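Local coordinates for hypothetical methylmalonyl-CoA decarboxylase alpha subunit (Sulfolobus tokodaii, PDB 1X0U), which is the putative carboxyl transferase subunit of a larger enzyme, with two crotonase-like halves in each chain and six copies of the chain in the assembly, at residues 41-46 against 55-60; 47-52 against 241-246; 89-94 against 253-258; 165-170 against 247-252. One frame throughout, in Å; residues are numbered along the deposited sequence.

Interaction 1. Residues 41-46 against 55-60; sequences TARERL and FNEIMT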
loop_
_atom_site.group_PDB
_atom_site.type_symbol
_atom_site.label_atom_id
_atom_site.label_comp_id
_atom_site.label_asym_id
_atom_site.label_seq_id
_atom_site.Cartn_x
_atom_site.Cartn_y
_atom_site.Cartn_z
ATOM N N THR A 41 -27.616 36.302 -15.831
ATOM C CA THR A 41 -27.394 36.331 -14.387
ATOM C C THR A 41 -26.773 35.006 -13.969
ATOM O O THR A 41 -26.814 34.020 -14.718
ATOM C CB THR A 41 -28.696 36.480 -13.586
ATOM O OG1 THR A 41 -29.493 35.315 -13.794
ATOM C CG2 THR A 41 -29.480 37.705 -14.023
ATOM N N ALA A 42 -26.215 34.987 -12.766
ATOM C CA ALA A 42 -25.574 33.796 -12.234
ATOM C C ALA A 42 -26.508 32.601 -12.303
ATOM O O ALA A 42 -26.112 31.527 -12.760
ATOM C CB ALA A 42 -25.134 34.036 -10.785
ATOM N N ARG A 43 -27.752 32.796 -11.876
ATOM C CA ARG A 43 -28.721 31.710 -11.873
ATOM C C ARG A 43 -29.222 31.302 -13.254
ATOM O O ARG A 43 -29.507 30.123 -13.481
ATOM C CB ARG A 43 -29.885 32.050 -10.930
ATOM C CG ARG A 43 -29.475 31.934 -9.448
ATOM C CD ARG A 43 -30.583 32.354 -8.478
ATOM N NE ARG A 43 -30.101 32.357 -7.097
ATOM C CZ ARG A 43 -29.954 31.273 -6.339
ATOM N NH1 ARG A 43 -30.260 30.071 -6.813
ATOM N NH2 ARG A 43 -29.482 31.390 -5.102
ATOM N N GLU A 44 -29.306 32.259 -14.180
ATOM C CA GLU A 44 -29.747 31.949 -15.539
ATOM C C GLU A 44 -28.678 31.083 -16.230
ATOM O O GLU A 44 -28.997 30.160 -16.985
ATOM C CB GLU A 44 -30.010 33.244 -16.331
ATOM C CG GLU A 44 -31.137 34.092 -15.734
ATOM C CD GLU A 44 -31.325 35.437 -16.414
ATOM O OE1 GLU A 44 -30.322 36.078 -16.793
ATOM O OE2 GLU A 44 -32.487 35.867 -16.553
ATOM N N ARG A 45 -27.409 31.363 -15.956
ATOM C CA ARG A 45 -26.330 30.582 -16.548
ATOM C C ARG A 45 -26.357 29.146 -16.014
ATOM O O ARG A 45 -26.158 28.195 -16.767
ATOM C CB ARG A 45 -24.986 31.234 -16.239
ATOM C CG ARG A 45 -24.772 32.573 -16.915
ATOM C CD ARG A 45 -23.784 33.418 -16.138
ATOM N NE ARG A 45 -23.340 34.587 -16.891
ATOM C CZ ARG A 45 -22.550 35.536 -16.390
ATOM N NH1 ARG A 45 -22.123 35.462 -15.131
ATOM N NH2 ARG A 45 -22.163 36.542 -17.154
ATOM N N LEU A 46 -26.613 28.985 -14.716
ATOM C CA LEU A 46 -26.675 27.651 -14.114
ATOM C C LEU A 46 -27.849 26.843 -14.679
ATOM O O LEU A 46 -27.699 25.666 -14.994
ATOM C CB LEU A 46 -26.813 27.744 -12.583
ATOM C CG LEU A 46 -25.638 28.203 -11.708
ATOM C CD1 LEU A 46 -26.125 28.307 -10.265
ATOM C CD2 LEU A 46 -24.477 27.213 -11.783
ATOM N N PHE A 55 -30.951 22.235 -9.763
ATOM C CA PHE A 55 -29.662 22.597 -9.168
ATOM C C PHE A 55 -29.797 22.507 -7.639
ATOM O O PHE A 55 -30.701 23.099 -7.050
ATOM C CB PHE A 55 -29.212 24.004 -9.559
ATOM C CG PHE A 55 -27.805 24.334 -9.090
ATOM C CD1 PHE A 55 -27.586 25.236 -8.051
ATOM C CD2 PHE A 55 -26.705 23.725 -9.677
ATOM C CE1 PHE A 55 -26.300 25.526 -7.608
ATOM C CE2 PHE A 55 -25.409 24.009 -9.239
ATOM C CZ PHE A 55 -25.209 24.912 -8.204
ATOM N N ASN A 56 -28.905 21.755 -7.002
ATOM C CA ASN A 56 -28.945 21.587 -5.558
ATOM C C ASN A 56 -27.975 22.566 -4.921
ATOM O O ASN A 56 -26.755 22.358 -4.923
ATOM C CB ASN A 56 -28.576 20.154 -5.194
ATOM C CG ASN A 56 -29.328 19.138 -6.024
ATOM O OD1 ASN A 56 -28.740 18.449 -6.866
ATOM N ND2 ASN A 56 -30.636 19.046 -5.804
ATOM N N GLU A 57 -28.530 23.629 -4.359
ATOM C CA GLU A 57 -27.721 24.674 -3.763
ATOM C C GLU A 57 -27.382 24.440 -2.297
ATOM O O GLU A 57 -28.204 23.949 -1.531
ATOM C CB GLU A 57 -28.439 26.018 -3.953
ATOM C CG GLU A 57 -27.766 27.224 -3.320
ATOM C CD GLU A 57 -28.329 28.533 -3.850
ATOM O OE1 GLU A 57 -29.497 28.551 -4.276
ATOM O OE2 GLU A 57 -27.608 29.546 -3.837
ATOM N N ILE A 58 -26.150 24.772 -1.923
ATOM C CA ILE A 58 -25.699 24.631 -0.547
ATOM C C ILE A 58 -25.363 26.036 -0.056
ATOM O O ILE A 58 -24.958 26.890 -0.851
ATOM C CB ILE A 58 -24.425 23.753 -0.434
ATOM C CG1 ILE A 58 -23.289 24.370 -1.247
ATOM C CG2 ILE A 58 -24.710 22.340 -0.903
ATOM C CD1 ILE A 58 -22.015 23.527 -1.270
ATOM N N MET A 59 -25.533 26.270 1.245
ATOM C CA MET A 59 -25.242 27.569 1.856
ATOM C C MET A 59 -25.862 28.718 1.085
ATOM O O MET A 59 -25.211 29.727 0.829
ATOM C CB MET A 59 -23.730 27.774 1.957
ATOM C CG MET A 59 -23.055 26.876 2.983
ATOM S SD MET A 59 -21.296 26.642 2.652
ATOM C CE MET A 59 -20.548 28.070 3.467
ATOM N N THR A 60 -27.131 28.566 0.730
ATOM C CA THR A 60 -27.844 29.591 -0.023
ATOM C C THR A 60 -28.116 30.886 0.741
ATOM O O THR A 60 -28.134 31.964 0.146
ATOM C CB THR A 60 -29.178 29.038 -0.569
ATOM O OG1 THR A 60 -30.218 30.009 -0.392
ATOM C CG2 THR A 60 -29.543 27.754 0.131
#

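Interaction 2. Residues 47-52 against 241-246; sequences ALLFDD and EAINLT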
loop_
_atom_site.group_PDB
_atom_site.type_symbol
_atom_site.label_atom_id
_atom_site.label_comp_id
_atom_site.label_asym_id
_atom_site.label_seq_id
_atom_site.Cartn_x
_atom_site.Cartn_y
_atom_site.Cartn_z
ATOM N N ALA A 47 -29.021 27.461 -14.798
ATOM C CA ALA A 47 -30.173 26.735 -15.327
ATOM C C ALA A 47 -29.879 26.240 -16.746
ATOM O O ALA A 47 -30.345 25.178 -17.143
ATOM C CB ALA A 47 -31.434 27.629 -15.321
ATOM N N LEU A 48 -29.122 27.019 -17.512
ATOM C CA LEU A 48 -28.758 26.623 -18.874
ATOM C C LEU A 48 -27.838 25.392 -18.825
ATOM O O LEU A 48 -28.073 24.395 -19.517
ATOM C CB LEU A 48 -28.027 27.768 -19.593
ATOM C CG LEU A 48 -28.720 28.722 -20.578
ATOM C CD1 LEU A 48 -30.188 28.370 -20.768
ATOM C CD2 LEU A 48 -28.572 30.148 -20.072
ATOM N N LEU A 49 -26.805 25.461 -17.985
ATOM C CA LEU A 49 -25.828 24.389 -17.851
ATOM C C LEU A 49 -26.318 23.044 -17.330
ATOM O O LEU A 49 -25.969 21.998 -17.873
ATOM C CB LEU A 49 -24.669 24.854 -16.963
ATOM C CG LEU A 49 -23.636 23.788 -16.572
ATOM C CD1 LEU A 49 -23.060 23.157 -17.829
ATOM C CD2 LEU A 49 -22.524 24.424 -15.728
ATOM N N PHE A 50 -27.113 23.056 -16.273
ATOM C CA PHE A 50 -27.559 21.799 -15.700
ATOM C C PHE A 50 -28.832 21.293 -16.309
ATOM O O PHE A 50 -29.673 22.092 -16.702
ATOM C CB PHE A 50 -27.691 21.947 -14.192
ATOM C CG PHE A 50 -26.373 22.127 -13.510
ATOM C CD1 PHE A 50 -25.850 23.392 -13.300
ATOM C CD2 PHE A 50 -25.618 21.017 -13.137
ATOM C CE1 PHE A 50 -24.597 23.547 -12.722
ATOM C CE2 PHE A 50 -24.370 21.167 -12.562
ATOM C CZ PHE A 50 -23.860 22.429 -12.356
ATOM N N ASP A 51 -28.955 19.971 -16.412
ATOM C CA ASP A 51 -30.136 19.361 -17.004
ATOM C C ASP A 51 -31.305 20.151 -16.469
ATOM O O ASP A 51 -31.930 19.812 -15.462
ATOM C CB ASP A 51 -30.192 17.879 -16.646
ATOM C CG ASP A 51 -29.005 17.126 -17.201
ATOM O OD1 ASP A 51 -28.349 17.684 -18.100
ATOM O OD2 ASP A 51 -28.720 15.996 -16.763
ATOM N N ASP A 52 -31.525 21.251 -17.185
ATOM C CA ASP A 52 -32.516 22.268 -16.914
ATOM C C ASP A 52 -33.607 21.817 -16.008
ATOM O O ASP A 52 -34.173 20.732 -16.162
ATOM C CB ASP A 52 -33.080 22.834 -18.232
ATOM C CG ASP A 52 -32.016 23.571 -19.059
ATOM O OD1 ASP A 52 -32.391 24.464 -19.860
ATOM O OD2 ASP A 52 -30.809 23.256 -18.913
ATOM N N GLU A 241 -23.036 29.951 -25.755
ATOM C CA GLU A 241 -21.998 29.166 -26.421
ATOM C C GLU A 241 -20.971 28.667 -25.397
ATOM O O GLU A 241 -20.495 27.539 -25.483
ATOM C CB GLU A 241 -21.315 29.994 -27.522
ATOM C CG GLU A 241 -22.139 30.117 -28.823
ATOM C CD GLU A 241 -21.497 31.011 -29.897
ATOM O OE1 GLU A 241 -22.055 31.084 -31.012
ATOM O OE2 GLU A 241 -20.448 31.642 -29.637
ATOM N N ALA A 242 -20.640 29.503 -24.423
ATOM C CA ALA A 242 -19.695 29.112 -23.387
ATOM C C ALA A 242 -20.207 27.874 -22.657
ATOM O O ALA A 242 -19.453 26.927 -22.446
ATOM C CB ALA A 242 -19.494 30.254 -22.391
ATOM N N ILE A 243 -21.485 27.860 -22.288
ATOM C CA ILE A 243 -21.995 26.703 -21.570
ATOM C C ILE A 243 -22.242 25.488 -22.472
ATOM O O ILE A 243 -22.153 24.355 -22.005
ATOM C CB ILE A 243 -23.263 27.047 -20.703
ATOM C CG1 ILE A 243 -24.538 26.515 -21.339
ATOM C CG2 ILE A 243 -23.341 28.533 -20.452
ATOM C CD1 ILE A 243 -24.852 25.083 -20.937
ATOM N N ASN A 244 -22.553 25.699 -23.746
ATOM C CA ASN A 244 -22.737 24.549 -24.634
ATOM C C ASN A 244 -21.361 23.936 -24.820
ATOM O O ASN A 244 -21.218 22.726 -24.899
ATOM C CB ASN A 244 -23.275 24.949 -26.013
ATOM C CG ASN A 244 -24.767 25.162 -26.019
ATOM O OD1 ASN A 244 -25.489 24.628 -25.178
ATOM N ND2 ASN A 244 -25.243 25.931 -26.984
ATOM N N LEU A 245 -20.350 24.794 -24.885
ATOM C CA LEU A 245 -18.982 24.344 -25.061
ATOM C C LEU A 245 -18.566 23.544 -23.821
ATOM O O LEU A 245 -17.986 22.468 -23.953
ATOM C CB LEU A 245 -18.057 25.552 -25.264
ATOM C CG LEU A 245 -16.658 25.444 -25.893
ATOM C CD1 LEU A 245 -15.640 25.989 -24.921
ATOM C CD2 LEU A 245 -16.323 24.017 -26.279
ATOM N N THR A 246 -18.871 24.048 -22.622
ATOM C CA THR A 246 -18.491 23.319 -21.414
ATOM C C THR A 246 -19.149 21.940 -21.406
ATOM O O THR A 246 -18.516 20.951 -21.019
ATOM C CB THR A 246 -18.877 24.050 -20.104
ATOM O OG1 THR A 246 -20.295 23.993 -19.930
ATOM C CG2 THR A 246 -18.421 25.494 -20.127
#

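Interaction 3. Residues 89-94 against 253-258; sequences DGRTVF and LPSNNM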
loop_
_atom_site.group_PDB
_atom_site.type_symbol
_atom_site.label_atom_id
_atom_site.label_comp_id
_atom_site.label_asym_id
_atom_site.label_seq_id
_atom_site.Cartn_x
_atom_site.Cartn_y
_atom_site.Cartn_z
ATOM N N ASP A 89 -25.998 16.356 -18.509
ATOM C CA ASP A 89 -26.105 15.169 -19.352
ATOM C C ASP A 89 -26.181 13.901 -18.504
ATOM O O ASP A 89 -25.599 12.877 -18.846
ATOM C CB ASP A 89 -24.926 15.093 -20.331
ATOM C CG ASP A 89 -25.017 16.148 -21.422
ATOM O OD1 ASP A 89 -26.059 16.197 -22.102
ATOM O OD2 ASP A 89 -24.059 16.929 -21.596
ATOM N N GLY A 90 -26.912 13.983 -17.396
ATOM C CA GLY A 90 -27.071 12.836 -16.515
ATOM C C GLY A 90 -25.882 12.522 -15.627
ATOM O O GLY A 90 -25.911 11.562 -14.862
ATOM N N ARG A 91 -24.830 13.328 -15.723
ATOM C CA ARG A 91 -23.633 13.113 -14.919
ATOM C C ARG A 91 -23.518 14.204 -13.864
ATOM O O ARG A 91 -23.814 15.366 -14.127
ATOM C CB ARG A 91 -22.393 13.122 -15.818
ATOM C CG ARG A 91 -22.448 12.091 -16.942
ATOM C CD ARG A 91 -21.272 12.245 -17.896
ATOM N NE ARG A 91 -19.992 11.950 -17.261
ATOM C CZ ARG A 91 -18.818 12.299 -17.778
ATOM N NH1 ARG A 91 -18.774 12.963 -18.933
ATOM N NH2 ARG A 91 -17.689 11.959 -17.165
ATOM N N THR A 92 -23.072 13.828 -12.674
ATOM C CA THR A 92 -22.943 14.785 -11.585
ATOM C C THR A 92 -21.728 15.709 -11.669
ATOM O O THR A 92 -20.587 15.254 -11.770
ATOM C CB THR A 92 -22.891 14.070 -10.224
ATOM O OG1 THR A 92 -24.051 13.242 -10.073
ATOM C CG2 THR A 92 -22.852 15.088 -9.097
ATOM N N VAL A 93 -21.979 17.012 -11.643
ATOM C CA VAL A 93 -20.885 17.967 -11.650
ATOM C C VAL A 93 -21.226 19.094 -10.682
ATOM O O VAL A 93 -22.389 19.392 -10.436
ATOM C CB VAL A 93 -20.574 18.545 -13.081
ATOM C CG1 VAL A 93 -21.341 17.779 -14.150
ATOM C CG2 VAL A 93 -20.843 20.033 -13.133
ATOM N N PHE A 94 -20.191 19.687 -10.112
ATOM C CA PHE A 94 -20.352 20.787 -9.187
ATOM C C PHE A 94 -20.059 22.086 -9.915
ATOM O O PHE A 94 -19.385 22.102 -10.946
ATOM C CB PHE A 94 -19.400 20.638 -7.995
ATOM C CG PHE A 94 -19.975 19.840 -6.853
ATOM C CD1 PHE A 94 -19.986 18.451 -6.889
ATOM C CD2 PHE A 94 -20.522 20.488 -5.749
ATOM C CE1 PHE A 94 -20.533 17.721 -5.838
ATOM C CE2 PHE A 94 -21.069 19.774 -4.698
ATOM C CZ PHE A 94 -21.077 18.394 -4.737
ATOM N N LEU A 253 -14.474 14.158 -21.104
ATOM C CA LEU A 253 -13.716 13.836 -19.899
ATOM C C LEU A 253 -14.380 12.885 -18.910
ATOM O O LEU A 253 -15.606 12.764 -18.866
ATOM C CB LEU A 253 -13.357 15.147 -19.174
ATOM C CG LEU A 253 -12.947 16.306 -20.094
ATOM C CD1 LEU A 253 -12.679 17.562 -19.282
ATOM C CD2 LEU A 253 -11.710 15.914 -20.881
ATOM N N PRO A 254 -13.562 12.161 -18.118
ATOM C CA PRO A 254 -14.091 11.232 -17.117
ATOM C C PRO A 254 -14.532 12.149 -15.988
ATOM O O PRO A 254 -14.204 13.335 -16.010
ATOM C CB PRO A 254 -12.866 10.421 -16.727
ATOM C CG PRO A 254 -11.783 11.447 -16.807
ATOM C CD PRO A 254 -12.090 12.103 -18.141
ATOM N N SER A 255 -15.250 11.620 -15.002
ATOM C CA SER A 255 -15.712 12.452 -13.895
ATOM C C SER A 255 -14.558 12.750 -12.951
ATOM O O SER A 255 -14.567 13.743 -12.224
ATOM C CB SER A 255 -16.833 11.744 -13.125
ATOM O OG SER A 255 -17.994 11.585 -13.924
ATOM N N ASN A 256 -13.565 11.870 -12.964
ATOM C CA ASN A 256 -12.400 12.011 -12.098
ATOM C C ASN A 256 -11.296 11.114 -12.639
ATOM O O ASN A 256 -11.527 10.329 -13.564
ATOM C CB ASN A 256 -12.777 11.608 -10.672
ATOM C CG ASN A 256 -13.381 10.222 -10.611
ATOM O OD1 ASN A 256 -12.687 9.220 -10.811
ATOM N ND2 ASN A 256 -14.677 10.153 -10.356
ATOM N N ASN A 257 -10.109 11.215 -12.055
ATOM C CA ASN A 257 -8.963 10.441 -12.522
ATOM C C ASN A 257 -9.010 8.943 -12.239
ATOM O O ASN A 257 -8.029 8.245 -12.456
ATOM C CB ASN A 257 -7.676 11.030 -11.944
ATOM C CG ASN A 257 -7.530 10.770 -10.461
ATOM O OD1 ASN A 257 -8.481 10.391 -9.781
ATOM N ND2 ASN A 257 -6.336 10.986 -9.953
ATOM N N MET A 258 -10.145 8.453 -11.760
ATOM C CA MET A 258 -10.292 7.036 -11.464
ATOM C C MET A 258 -11.249 6.424 -12.474
ATOM O O MET A 258 -11.664 5.282 -12.331
ATOM C CB MET A 258 -10.840 6.833 -10.044
ATOM C CG MET A 258 -9.873 7.227 -8.928
ATOM S SD MET A 258 -8.367 6.206 -8.875
ATOM C CE MET A 258 -7.135 7.324 -9.538
HETATM O O HOH W 1 -19.936 10.120 -15.149
HETATM O O HOH W 2 -19.650 13.740 -14.035
#

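Interaction 4. Residues 165-170 against 247-252; sequences PQITIM and KRLLSY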
loop_
_atom_site.group_PDB
_atom_site.type_symbol
_atom_site.label_atom_id
_atom_site.label_comp_id
_atom_site.label_asym_id
_atom_site.label_seq_id
_atom_site.Cartn_x
_atom_site.Cartn_y
_atom_site.Cartn_z
ATOM N N PRO A 165 -11.711 17.074 -13.184
ATOM C CA PRO A 165 -11.644 18.105 -14.225
ATOM C C PRO A 165 -12.118 19.446 -13.674
ATOM O O PRO A 165 -13.143 19.511 -13.003
ATOM C CB PRO A 165 -12.593 17.579 -15.305
ATOM C CG PRO A 165 -12.623 16.101 -15.063
ATOM C CD PRO A 165 -12.654 16.010 -13.562
ATOM N N GLN A 166 -11.376 20.505 -13.971
ATOM C CA GLN A 166 -11.727 21.844 -13.517
ATOM C C GLN A 166 -11.824 22.805 -14.689
ATOM O O GLN A 166 -10.808 23.159 -15.303
ATOM C CB GLN A 166 -10.672 22.363 -12.546
ATOM C CG GLN A 166 -10.581 21.603 -11.241
ATOM C CD GLN A 166 -9.442 22.108 -10.393
ATOM O OE1 GLN A 166 -8.275 21.740 -10.602
ATOM N NE2 GLN A 166 -9.760 22.988 -9.449
ATOM N N ILE A 167 -13.048 23.235 -14.985
ATOM C CA ILE A 167 -13.309 24.159 -16.090
ATOM C C ILE A 167 -13.840 25.502 -15.575
ATOM O O ILE A 167 -14.710 25.545 -14.720
ATOM C CB ILE A 167 -14.350 23.563 -17.056
ATOM C CG1 ILE A 167 -13.849 22.224 -17.595
ATOM C CG2 ILE A 167 -14.606 24.517 -18.194
ATOM C CD1 ILE A 167 -14.909 21.416 -18.336
ATOM N N THR A 168 -13.311 26.601 -16.097
ATOM C CA THR A 168 -13.783 27.909 -15.667
ATOM C C THR A 168 -14.389 28.662 -16.844
ATOM O O THR A 168 -13.823 28.668 -17.934
ATOM C CB THR A 168 -12.648 28.803 -15.126
ATOM O OG1 THR A 168 -11.871 29.294 -16.221
ATOM C CG2 THR A 168 -11.751 28.043 -14.187
ATOM N N ILE A 169 -15.549 29.270 -16.634
ATOM C CA ILE A 169 -16.153 30.088 -17.679
ATOM C C ILE A 169 -15.894 31.488 -17.169
ATOM O O ILE A 169 -16.421 31.878 -16.121
ATOM C CB ILE A 169 -17.681 29.889 -17.807
ATOM C CG1 ILE A 169 -17.996 28.468 -18.273
ATOM C CG2 ILE A 169 -18.261 30.892 -18.809
ATOM C CD1 ILE A 169 -19.478 28.226 -18.433
ATOM N N MET A 170 -15.036 32.219 -17.864
ATOM C CA MET A 170 -14.742 33.587 -17.475
ATOM C C MET A 170 -15.825 34.444 -18.126
ATOM O O MET A 170 -15.753 34.748 -19.316
ATOM C CB MET A 170 -13.352 34.005 -17.974
ATOM C CG MET A 170 -13.007 35.471 -17.707
ATOM S SD MET A 170 -13.378 35.946 -16.009
ATOM C CE MET A 170 -12.391 34.650 -15.130
ATOM N N LYS A 247 -20.406 21.866 -21.830
ATOM C CA LYS A 247 -21.099 20.575 -21.888
ATOM C C LYS A 247 -20.375 19.640 -22.847
ATOM O O LYS A 247 -20.257 18.446 -22.600
ATOM C CB LYS A 247 -22.533 20.726 -22.389
ATOM C CG LYS A 247 -23.513 21.360 -21.438
ATOM C CD LYS A 247 -24.878 21.368 -22.110
ATOM C CE LYS A 247 -25.953 21.931 -21.216
ATOM N NZ LYS A 247 -27.291 21.767 -21.855
ATOM N N ARG A 248 -19.901 20.194 -23.958
ATOM C CA ARG A 248 -19.203 19.393 -24.955
ATOM C C ARG A 248 -17.840 18.957 -24.421
ATOM O O ARG A 248 -17.414 17.815 -24.630
ATOM C CB ARG A 248 -19.035 20.186 -26.250
ATOM C CG ARG A 248 -18.565 19.324 -27.408
ATOM C CD ARG A 248 -18.220 20.136 -28.644
ATOM N NE ARG A 248 -17.575 19.288 -29.644
ATOM C CZ ARG A 248 -16.907 19.749 -30.696
ATOM N NH1 ARG A 248 -16.795 21.056 -30.890
ATOM N NH2 ARG A 248 -16.347 18.901 -31.546
ATOM N N LEU A 249 -17.162 19.865 -23.726
ATOM C CA LEU A 249 -15.862 19.557 -23.153
ATOM C C LEU A 249 -16.028 18.430 -22.140
ATOM O O LEU A 249 -15.313 17.435 -22.184
ATOM C CB LEU A 249 -15.280 20.795 -22.467
ATOM C CG LEU A 249 -13.904 20.616 -21.827
ATOM C CD1 LEU A 249 -12.925 20.088 -22.888
ATOM C CD2 LEU A 249 -13.422 21.952 -21.245
ATOM N N LEU A 250 -16.984 18.581 -21.228
ATOM C CA LEU A 250 -17.227 17.557 -20.213
ATOM C C LEU A 250 -17.513 16.191 -20.831
ATOM O O LEU A 250 -17.099 15.160 -20.285
ATOM C CB LEU A 250 -18.401 17.954 -19.317
ATOM C CG LEU A 250 -18.166 19.043 -18.269
ATOM C CD1 LEU A 250 -19.512 19.484 -17.707
ATOM C CD2 LEU A 250 -17.253 18.518 -17.155
ATOM N N SER A 251 -18.220 16.182 -21.961
ATOM C CA SER A 251 -18.555 14.924 -22.628
ATOM C C SER A 251 -17.310 14.128 -23.000
ATOM O O SER A 251 -17.382 12.918 -23.152
ATOM C CB SER A 251 -19.398 15.175 -23.891
ATOM O OG SER A 251 -18.635 15.780 -24.930
ATOM N N TYR A 252 -16.169 14.797 -23.136
ATOM C CA TYR A 252 -14.934 14.100 -23.496
ATOM C C TYR A 252 -14.121 13.649 -22.278
ATOM O O TYR A 252 -13.189 12.839 -22.401
ATOM C CB TYR A 252 -14.036 15.002 -24.356
ATOM C CG TYR A 252 -14.487 15.189 -25.792
ATOM C CD1 TYR A 252 -14.405 14.144 -26.716
ATOM C CD2 TYR A 252 -14.978 16.416 -26.228
ATOM C CE1 TYR A 252 -14.801 14.318 -28.035
ATOM C CE2 TYR A 252 -15.379 16.600 -27.547
ATOM C CZ TYR A 252 -15.290 15.553 -28.440
ATOM O OH TYR A 252 -15.708 15.745 -29.728
#

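Interaction 1. Residues 41-46 against 55-60
Leu-46 and Arg-43, one turn apart on helix 42-49, reach Phe-55 and Glu-57, just before and within strand 56-57, one of the two outermost strands of the first crotonase-type sheet in this chain. The contact has two unlike sides. On the tight side, Leu-46 sets one methyl over a face of the Phe-55 ring, a CH-pi contact with CD1 4.0 Å from the Phe-55 ring centroid and 18° off the ring normal. Leu-46 is buried, and the ring of Phe-50 meets that of Phe-55 from beyond the contact; Val-82 of strand 81-88 touches all four side chains.

The looser side is ionic and partly exposed. The Arg-43 chain runs extended from CG to NE and delivers its guanidinium to the Glu-57 carboxylate, the two side chains crossing at about a right angle. The two flat groups are turned 50° from each other, and the grip is uneven. Glu-57 OE1 lies in the guanidinium plane and accepts twice, from Arg-43 NH2 at 3.0 Å and from Arg-43 NH1 at 3.1 Å. Glu-57 OE2 offers its syn lone pair to Arg-43 NH2 at 2.9 Å, from a place 31° out of the guanidinium plane.

Interaction 2. Residues 47-52 against 241-246
Ile-243 drives the end of its side chain against the backbone of Leu-49, and the two helices come close there, with CA of Leu-49 5.8 Å from CA of Ile-243. The first shell is almost wholly carbon. Ile-243 CD1 lies 3.3 Å from Leu-49 CA and 4.0 Å from Leu-49 CB, while Ile-243 CG1 rests 4.1 Å from Leu-48 CB. This fit has a probable cost, since chi1 of Ile-243, at 105°, is far from a staggered value. Beside it, Leu-49 and Thr-246 meet at about a right angle, with Leu-49 CD1 3.6 Å from Thr-246 OG1.

What positions these groups forms the next shell. The hydroxyl of Thr-246 is turned back on its own helix, where OG1 donates to Ile-243 O at 2.8 Å; the buried oxygen is thus satisfied within the helix and presents itself to a leucine methyl without needing a partner across the contact. Leu-49 in turn lies with CG over one face of the Phe-50 ring, at the point where the backbone leaves helix 42-49. Farther out, the Asp-51 carboxylate accepts from the backbone N of Asp-89 and of Gly-90. Helix 42-49 itself packs on strand 81-88, Leu-49 against Val-88, while helix 239-252 rests on strands 187-191 and 234-236 through Ala-242.

Interaction 3. Residues 89-94 against 253-258
Arg-91 is extended at the start of strand 91-98, following two residues of positive phi, and faces Leu-253 and Pro-254, which are also extended but belong to no regular strand, and Ser-255, where the backbone turns. The side chain of Arg-91 makes the crossing. A bend at chi3 (66°) swings the guanidinium edge-on to the peptide after Leu-253, and both terminal nitrogens converge on one carbonyl oxygen. Arg-91 NH2 donates to Leu-253 O at 2.8 Å, in the carbonyl plane and on a lone pair; Arg-91 NH1 reaches Leu-253 O at 3.2 Å with a C=O...donor angle of 170°, nearly in line with the carbonyl. Leu-253 O lies within 4° of the guanidinium plane, and a water on NE gives the group a second point of attachment.

Water completes the junction. That molecule accepts from Arg-91 NE at 2.8 Å and is bonded to Ser-255 OG at 2.7 Å; a second donates to Thr-92 O at 2.9 Å and also meets Ser-255 OG at 2.7 Å. Through these two waters the serine hydroxyl is linked to both the strand backbone and the arginine. Beyond it, Asn-256 OD1 accepts from Met-258 N at 2.8 Å, which makes an Asx turn within the loop.

Arg-91 NH1 also makes a weak bond to Leu-250 O, so its positive charge sits by the carbonyl end of helix 239-252, where it is probably favourable. The loop after this helix meets the hairpin of strands 81-88 and 91-98 through Arg-91, while Leu-253 and Pro-254 pack on Ile-361 and Phe-359, which lie between helix 343-358 and strand 363-369.

Interaction 4. Residues 165-170 against 247-252
In the helix layer that backs the first sheet of this crotonase-like chain, Ile-167 of strand 166-170 meets Leu-249 and Leu-250 of helix 239-252. The strand lies inside the parallel part of the sheet, between strands 129-133 and 187-191. Ile-167 and Leu-249 reach toward each other tip to tip: Ile-167 CD1 is 3.3 Å from Leu-249 CD2, tighter than usual for two methyls, and 3.7 Å from Leu-249 CG. With CG anti to the backbone N (chi1 -180°) and beside the carbonyl carbon, Leu-249 brings CD2 to the isoleucine tip. Leu-250 joins from the next position on the helix, its CD2 3.9 Å from Ile-167 CD1, so the isoleucine tip is gripped by two neighbouring leucines.

All three side chains are buried, and no hydrogen bond crosses the contact. Ile-189 borders Ile-167 within the sheet, Phe-187 and Leu-305 touch Leu-249, and Pro-128 touches Leu-250. Two residues along the strand, Ile-169 continues the same apolar face against Ala-242 and Thr-246, earlier on the helix. An amphipathic helix laid over aliphatic residues that alternate along a parallel strand is the alpha/beta layering on which the crotonase fold is built.

Overall arrangement
Interactions 2 and 4 are the buried pair: both use helix 239-252, which shows carbon surfaces to helix 42-49 at one level and to strand 166-170 at another, with Thr-246 and Ile-169 touching between them. Interactions 1 and 3 are only partly buried, and there charge enters, as a salt bridge in interaction 1 and as an arginine-to-carbonyl grip helped by two waters in interaction 3. Helix 42-49 links interactions 1 and 2, where the rings of Phe-55 and Phe-50 meet, and Asp-51 carries interaction 2 to the turn of interaction 3. Segments 55-60 and 89-94 also reach a second subunit, whereas no other chain touches interactions 2 and 4.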